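Local coordinates for protein monalysin (Pseudomonas entomophila, PDB 4MKO) that punctures host cell membranes as a secreted beta-barrel pore-forming toxin, damaging the intestine of infected Drosophila and showing cytolytic and hemolytic activity, at residues G34-G39 / G49-P54; Y147-T152 / Y178-T183. All blocks are in the same frame, centred on the assembly; numbering follows the deposited sequence.

Contact 1 (G34-G39 / G49-P54); sequences GITVYG and GTYTRP
Residues 37-39 and 49-54 run antiparallel at 156°, held by four backbone hydrogen bonds in two reciprocal pairs, Val37 with Thr52 and Gly39 with Thr50. The straightest, from Val37 N to Thr52 O, spans 2.9 Å with 166° at the hydrogen and lies in the carbonyl plane. Between the two pairs sits the non-hydrogen-bonded couple Tyr38 and Tyr51, whose rings form a T-shaped stack: centroids 4.8 Å apart, planes at 65°. Tyr38 supplies the edge, its CD2 standing over the centre of the Tyr51 face and 3.7 Å from Tyr51 CZ. With CG anti to its backbone N, the Tyr38 ring swings along the partner strand, bringing OH to 3.2 Å from CA of Gly49, where a glycine leaves room. Thr36 CG2 meets the Tyr51 ring at its edge, while Thr36 OG1, beside Arg53 CB, bonds to Asp225 N. On the face of Val37 and Thr52, Val37 CG2 lies alongside Thr52 CB at 4.2 Å. Toward residue 34 the regular pairing stops. Bent at chi3, Arg53 reaches the carbonyl of the next residue, NE (2.9 Å) and NH2 both gripping Pro54 O in the guanidinium plane, which fixes that group's rotation; Gly34 O then lies over its face, 3.6 Å from Arg53 CZ. Buried Ile35 O has no hydrogen-bond partner; Arg53 CA gives it a CA-H...O contact, and Pro54 CD and Arg53 CB lie against it. Tyr229 meets the Tyr38 ring and Trp226 the Tyr51 ring, both edge-to-face. This is a beta hairpin, strands 29-43 and 46-67, within the elongated sheet of an aerolysin-like toxin.

Contact 2 (Y147-T152 / Y178-T183); sequences YAHNAT and YLSAIT
His149 is one of three large side chains, with Tyr147 and Tyr178, that carry the contact between strand 147-151 and strand 178-183, and its atoms can be traced in turn. Its CB sits over the face of the Tyr178 ring, 3.7 Å from the centroid and 26° off the ring normal, a CH-pi contact. From there CG lies 3.5 Å from Tyr178 OH, and CD2 comes to 3.3 Å from Tyr178 CE2. The two rings are nearly parallel, planes at 13°, but slid apart so that they barely overlap. At the tip, NE2 meets Ser180 OG at 2.7 Å in a hydrogen bond whose donor is not settled, with CE1 beside the same oxygen; ND1 bonds to Thr52 OG1, so both ring nitrogens are engaged and the imidazole is held from two sides. Two torsions bring the partners in: Tyr178 CG and Ser180 OG each occupy the crowded position between backbone N and carbonyl carbon. Tyr178 OH bonds to Tyr95 OH, and Phe162 stacks on the Tyr178 ring. Further along the same face, the Tyr147 ring offers its edge to Ile182, CE1 standing 3.7 Å from CG1, while its OH bonds to Asn105. On the other face Ala148 CB packs against Leu179 CD2 at 3.7 Å. Backbone evidence for the pairing is four hydrogen bonds, two each for Tyr147 with Ser180 and His149 with Tyr178. The strands cross at 136°, and beyond His149 the pairing passes out of residues 178-183, Ala151 bonding to Leu176: a twisted antiparallel pair deep in the long sheet of this aerolysin-like fold.

Overall arrangement
Contact 1 precedes contact 2 along the chain, and their centres lie 9 Å apart in one mixed sheet. Strands 46-67 and 136-151 are neighbours in it, so the strand order runs 29-43, 46-67, 136-151, 173-191, each antiparallel to the next. The seam between the contacts is closed by backbone hydrogen bonds, by the Thr52-His149 side-chain bond and by the backbone carbonyl Gly49 O with Thr152 OG1 (2.8 Å, a probable hydrogen bond). Between strands 46-67 and 136-151 the chain passes through virtually all of the inferred pore-forming region, residues 67-135. Both contacts thus lie in the sheet whose strands 46-67 and 136-151 lead directly into and out of this region.

Contact 1 (G34-G39 / G49-P54)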
loop_
_atom_site.group_PDB
_atom_site.type_symbol
_atom_site.label_atom_id
_atom_site.label_comp_id
_atom_site.label_asym_id
_atom_site.label_seq_id
_atom_site.Cartn_x
_atom_site.Cartn_y
_atom_site.Cartn_z
ATOM N N GLY A 34 -2.357 11.717 1.831
ATOM C CA GLY A 34 -2.547 11.785 0.388
ATOM C C GLY A 34 -3.924 12.294 0.027
ATOM O O GLY A 34 -4.807 12.361 0.888
ATOM N N ILE A 35 -4.114 12.643 -1.256
ATOM C CA ILE A 35 -5.398 13.161 -1.749
ATOM C C ILE A 35 -6.399 12.043 -2.035
ATOM O O ILE A 35 -6.015 10.884 -2.245
ATOM C CB ILE A 35 -5.200 14.059 -3.017
ATOM C CG1 ILE A 35 -4.616 13.252 -4.206
ATOM C CG2 ILE A 35 -4.332 15.332 -2.684
ATOM C CD1 ILE A 35 -5.074 13.748 -5.577
ATOM N N THR A 36 -7.679 12.424 -2.120
ATOM C CA THR A 36 -8.721 11.512 -2.528
ATOM C C THR A 36 -9.051 11.788 -4.003
ATOM O O THR A 36 -9.127 12.951 -4.410
ATOM C CB THR A 36 -9.993 11.665 -1.661
ATOM O OG1 THR A 36 -9.665 11.474 -0.275
ATOM C CG2 THR A 36 -11.097 10.696 -2.090
ATOM N N VAL A 37 -9.214 10.724 -4.783
ATOM C CA VAL A 37 -9.641 10.793 -6.202
ATOM C C VAL A 37 -10.906 9.963 -6.362
ATOM O O VAL A 37 -11.260 9.204 -5.455
ATOM C CB VAL A 37 -8.552 10.353 -7.208
ATOM C CG1 VAL A 37 -7.304 11.239 -7.096
ATOM C CG2 VAL A 37 -8.232 8.851 -7.089
ATOM N N TYR A 38 -11.598 10.110 -7.506
ATOM C CA TYR A 38 -12.838 9.379 -7.751
ATOM C C TYR A 38 -12.840 8.835 -9.171
ATOM O O TYR A 38 -12.573 9.572 -10.116
ATOM C CB TYR A 38 -14.068 10.279 -7.516
ATOM C CG TYR A 38 -15.378 9.558 -7.750
ATOM C CD1 TYR A 38 -15.955 9.510 -9.018
ATOM C CD2 TYR A 38 -16.050 8.936 -6.701
ATOM C CE1 TYR A 38 -17.160 8.841 -9.240
ATOM C CE2 TYR A 38 -17.246 8.246 -6.916
ATOM C CZ TYR A 38 -17.796 8.203 -8.188
ATOM O OH TYR A 38 -18.982 7.538 -8.409
ATOM N N GLY A 39 -13.190 7.570 -9.306
ATOM C CA GLY A 39 -13.277 6.918 -10.601
ATOM C C GLY A 39 -13.609 5.458 -10.475
ATOM O O GLY A 39 -13.773 4.944 -9.362
ATOM N N GLY A 49 -18.166 3.305 -9.001
ATOM C CA GLY A 49 -17.653 4.650 -8.767
ATOM C C GLY A 49 -16.999 4.617 -7.403
ATOM O O GLY A 49 -17.689 4.432 -6.396
ATOM N N THR A 50 -15.671 4.781 -7.366
ATOM C CA THR A 50 -14.891 4.587 -6.142
ATOM C C THR A 50 -14.042 5.762 -5.724
ATOM O O THR A 50 -13.322 6.317 -6.552
ATOM C CB THR A 50 -14.023 3.332 -6.321
ATOM O OG1 THR A 50 -14.819 2.229 -6.759
ATOM C CG2 THR A 50 -13.219 2.961 -5.069
ATOM N N TYR A 51 -14.070 6.099 -4.420
ATOM C CA TYR A 51 -13.183 7.116 -3.864
ATOM C C TYR A 51 -11.932 6.358 -3.420
ATOM O O TYR A 51 -12.056 5.309 -2.775
ATOM C CB TYR A 51 -13.805 7.821 -2.644
ATOM C CG TYR A 51 -14.992 8.707 -2.963
ATOM C CD1 TYR A 51 -16.290 8.197 -2.962
ATOM C CD2 TYR A 51 -14.820 10.064 -3.241
ATOM C CE1 TYR A 51 -17.390 9.013 -3.243
ATOM C CE2 TYR A 51 -15.909 10.885 -3.544
ATOM C CZ TYR A 51 -17.192 10.356 -3.533
ATOM O OH TYR A 51 -18.257 11.173 -3.816
ATOM N N THR A 52 -10.740 6.866 -3.765
ATOM C CA THR A 52 -9.486 6.222 -3.363
ATOM C C THR A 52 -8.551 7.246 -2.776
ATOM O O THR A 52 -8.445 8.338 -3.314
ATOM C CB THR A 52 -8.815 5.554 -4.596
ATOM O OG1 THR A 52 -9.638 4.492 -5.048
ATOM C CG2 THR A 52 -7.403 5.011 -4.301
ATOM N N ARG A 53 -7.820 6.888 -1.705
ATOM C CA ARG A 53 -6.772 7.768 -1.192
ATOM C C ARG A 53 -5.646 6.906 -0.637
ATOM O O ARG A 53 -5.927 5.816 -0.130
ATOM C CB ARG A 53 -7.290 8.770 -0.127
ATOM C CG ARG A 53 -7.866 8.119 1.139
ATOM C CD ARG A 53 -7.762 9.074 2.335
ATOM N NE ARG A 53 -6.358 9.258 2.727
ATOM C CZ ARG A 53 -5.907 10.182 3.575
ATOM N NH1 ARG A 53 -6.750 11.040 4.152
ATOM N NH2 ARG A 53 -4.615 10.258 3.852
ATOM N N PRO A 54 -4.379 7.376 -0.690
ATOM C CA PRO A 54 -3.303 6.608 -0.028
ATOM C C PRO A 54 -3.502 6.739 1.472
ATOM O O PRO A 54 -3.948 7.797 1.931
ATOM C CB PRO A 54 -1.997 7.339 -0.450
ATOM C CG PRO A 54 -2.406 8.411 -1.436
ATOM C CD PRO A 54 -3.881 8.669 -1.217
#

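Contact 2 (Y147-T152 / Y178-T183)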
loop_
_atom_site.group_PDB
_atom_site.type_symbol
_atom_site.label_atom_id
_atom_site.label_comp_id
_atom_site.label_asym_id
_atom_site.label_seq_id
_atom_site.Cartn_x
_atom_site.Cartn_y
_atom_site.Cartn_z
ATOM N N TYR A 147 -3.690 1.825 -0.007
ATOM C CA TYR A 147 -4.791 2.733 -0.337
ATOM C C TYR A 147 -6.090 2.294 0.314
ATOM O O TYR A 147 -6.330 1.090 0.463
ATOM C CB TYR A 147 -4.983 2.781 -1.886
ATOM C CG TYR A 147 -3.722 3.216 -2.590
ATOM C CD1 TYR A 147 -2.706 2.301 -2.866
ATOM C CD2 TYR A 147 -3.471 4.562 -2.844
ATOM C CE1 TYR A 147 -1.500 2.707 -3.425
ATOM C CE2 TYR A 147 -2.273 4.979 -3.425
ATOM C CZ TYR A 147 -1.282 4.046 -3.692
ATOM O OH TYR A 147 -0.096 4.430 -4.265
ATOM N N ALA A 148 -6.913 3.275 0.709
ATOM C CA ALA A 148 -8.254 3.011 1.232
ATOM C C ALA A 148 -9.226 3.380 0.114
ATOM O O ALA A 148 -8.990 4.338 -0.643
ATOM C CB ALA A 148 -8.539 3.853 2.475
ATOM N N HIS A 149 -10.310 2.614 0.009
ATOM C CA HIS A 149 -11.267 2.817 -1.050
ATOM C C HIS A 149 -12.687 2.752 -0.516
ATOM O O HIS A 149 -12.972 1.963 0.387
ATOM C CB HIS A 149 -11.134 1.660 -2.067
ATOM C CG HIS A 149 -9.763 1.433 -2.623
ATOM N ND1 HIS A 149 -9.329 2.091 -3.757
ATOM C CD2 HIS A 149 -8.765 0.646 -2.166
ATOM C CE1 HIS A 149 -8.097 1.658 -3.975
ATOM N NE2 HIS A 149 -7.714 0.795 -3.042
ATOM N N ASN A 150 -13.576 3.539 -1.117
ATOM C CA ASN A 150 -15.011 3.452 -0.902
ATOM C C ASN A 150 -15.601 3.227 -2.291
ATOM O O ASN A 150 -15.709 4.183 -3.064
ATOM C CB ASN A 150 -15.647 4.693 -0.245
ATOM C CG ASN A 150 -17.179 4.607 -0.301
ATOM O OD1 ASN A 150 -17.750 3.604 -0.761
ATOM N ND2 ASN A 150 -17.883 5.634 0.138
ATOM N N ALA A 151 -15.910 1.973 -2.616
ATOM C CA ALA A 151 -16.546 1.591 -3.881
ATOM C C ALA A 151 -18.034 1.775 -3.621
ATOM O O ALA A 151 -18.671 0.953 -2.943
ATOM C CB ALA A 151 -16.205 0.144 -4.235
ATOM N N THR A 152 -18.554 2.930 -4.065
ATOM C CA THR A 152 -19.950 3.320 -3.808
ATOM C C THR A 152 -20.929 2.309 -4.443
ATOM O O THR A 152 -20.681 1.777 -5.532
ATOM C CB THR A 152 -20.219 4.797 -4.175
ATOM O OG1 THR A 152 -20.277 4.960 -5.592
ATOM C CG2 THR A 152 -19.196 5.762 -3.556
ATOM N N TYR A 178 -12.622 -0.872 1.681
ATOM C CA TYR A 178 -11.580 -1.891 1.736
ATOM C C TYR A 178 -10.219 -1.232 1.467
ATOM O O TYR A 178 -10.171 -0.063 1.055
ATOM C CB TYR A 178 -11.866 -3.031 0.704
ATOM C CG TYR A 178 -11.716 -2.555 -0.726
ATOM C CD1 TYR A 178 -12.742 -1.852 -1.361
ATOM C CD2 TYR A 178 -10.513 -2.721 -1.415
ATOM C CE1 TYR A 178 -12.597 -1.380 -2.665
ATOM C CE2 TYR A 178 -10.345 -2.222 -2.707
ATOM C CZ TYR A 178 -11.398 -1.570 -3.335
ATOM O OH TYR A 178 -11.219 -1.026 -4.589
ATOM N N LEU A 179 -9.125 -1.979 1.688
ATOM C CA LEU A 179 -7.792 -1.477 1.363
ATOM C C LEU A 179 -7.200 -2.293 0.227
ATOM O O LEU A 179 -7.471 -3.483 0.118
ATOM C CB LEU A 179 -6.818 -1.574 2.561
ATOM C CG LEU A 179 -7.250 -0.988 3.912
ATOM C CD1 LEU A 179 -6.108 -1.149 4.942
ATOM C CD2 LEU A 179 -7.626 0.492 3.792
ATOM N N SER A 180 -6.313 -1.665 -0.565
ATOM C CA SER A 180 -5.530 -2.365 -1.572
ATOM C C SER A 180 -4.086 -1.957 -1.394
ATOM O O SER A 180 -3.795 -0.978 -0.700
ATOM C CB SER A 180 -6.002 -2.057 -2.987
ATOM O OG SER A 180 -5.533 -0.809 -3.451
ATOM N N ALA A 181 -3.186 -2.673 -2.051
ATOM C CA ALA A 181 -1.763 -2.376 -1.909
ATOM C C ALA A 181 -1.015 -2.683 -3.201
ATOM O O ALA A 181 -1.312 -3.667 -3.876
ATOM C CB ALA A 181 -1.183 -3.178 -0.760
ATOM N N ILE A 182 -0.075 -1.806 -3.545
ATOM C CA ILE A 182 0.801 -1.923 -4.714
ATOM C C ILE A 182 2.226 -1.701 -4.202
ATOM O O ILE A 182 2.411 -1.183 -3.092
ATOM C CB ILE A 182 0.422 -0.919 -5.860
ATOM C CG1 ILE A 182 0.744 0.566 -5.489
ATOM C CG2 ILE A 182 -1.057 -1.090 -6.319
ATOM C CD1 ILE A 182 0.563 1.613 -6.591
ATOM N N THR A 183 3.230 -2.059 -5.001
ATOM C CA THR A 183 4.607 -1.788 -4.588
ATOM C C THR A 183 5.142 -0.548 -5.266
ATOM O O THR A 183 4.630 -0.115 -6.307
ATOM C CB THR A 183 5.538 -2.948 -4.960
ATOM O OG1 THR A 183 5.233 -3.365 -6.294
ATOM C CG2 THR A 183 5.472 -4.113 -3.976
#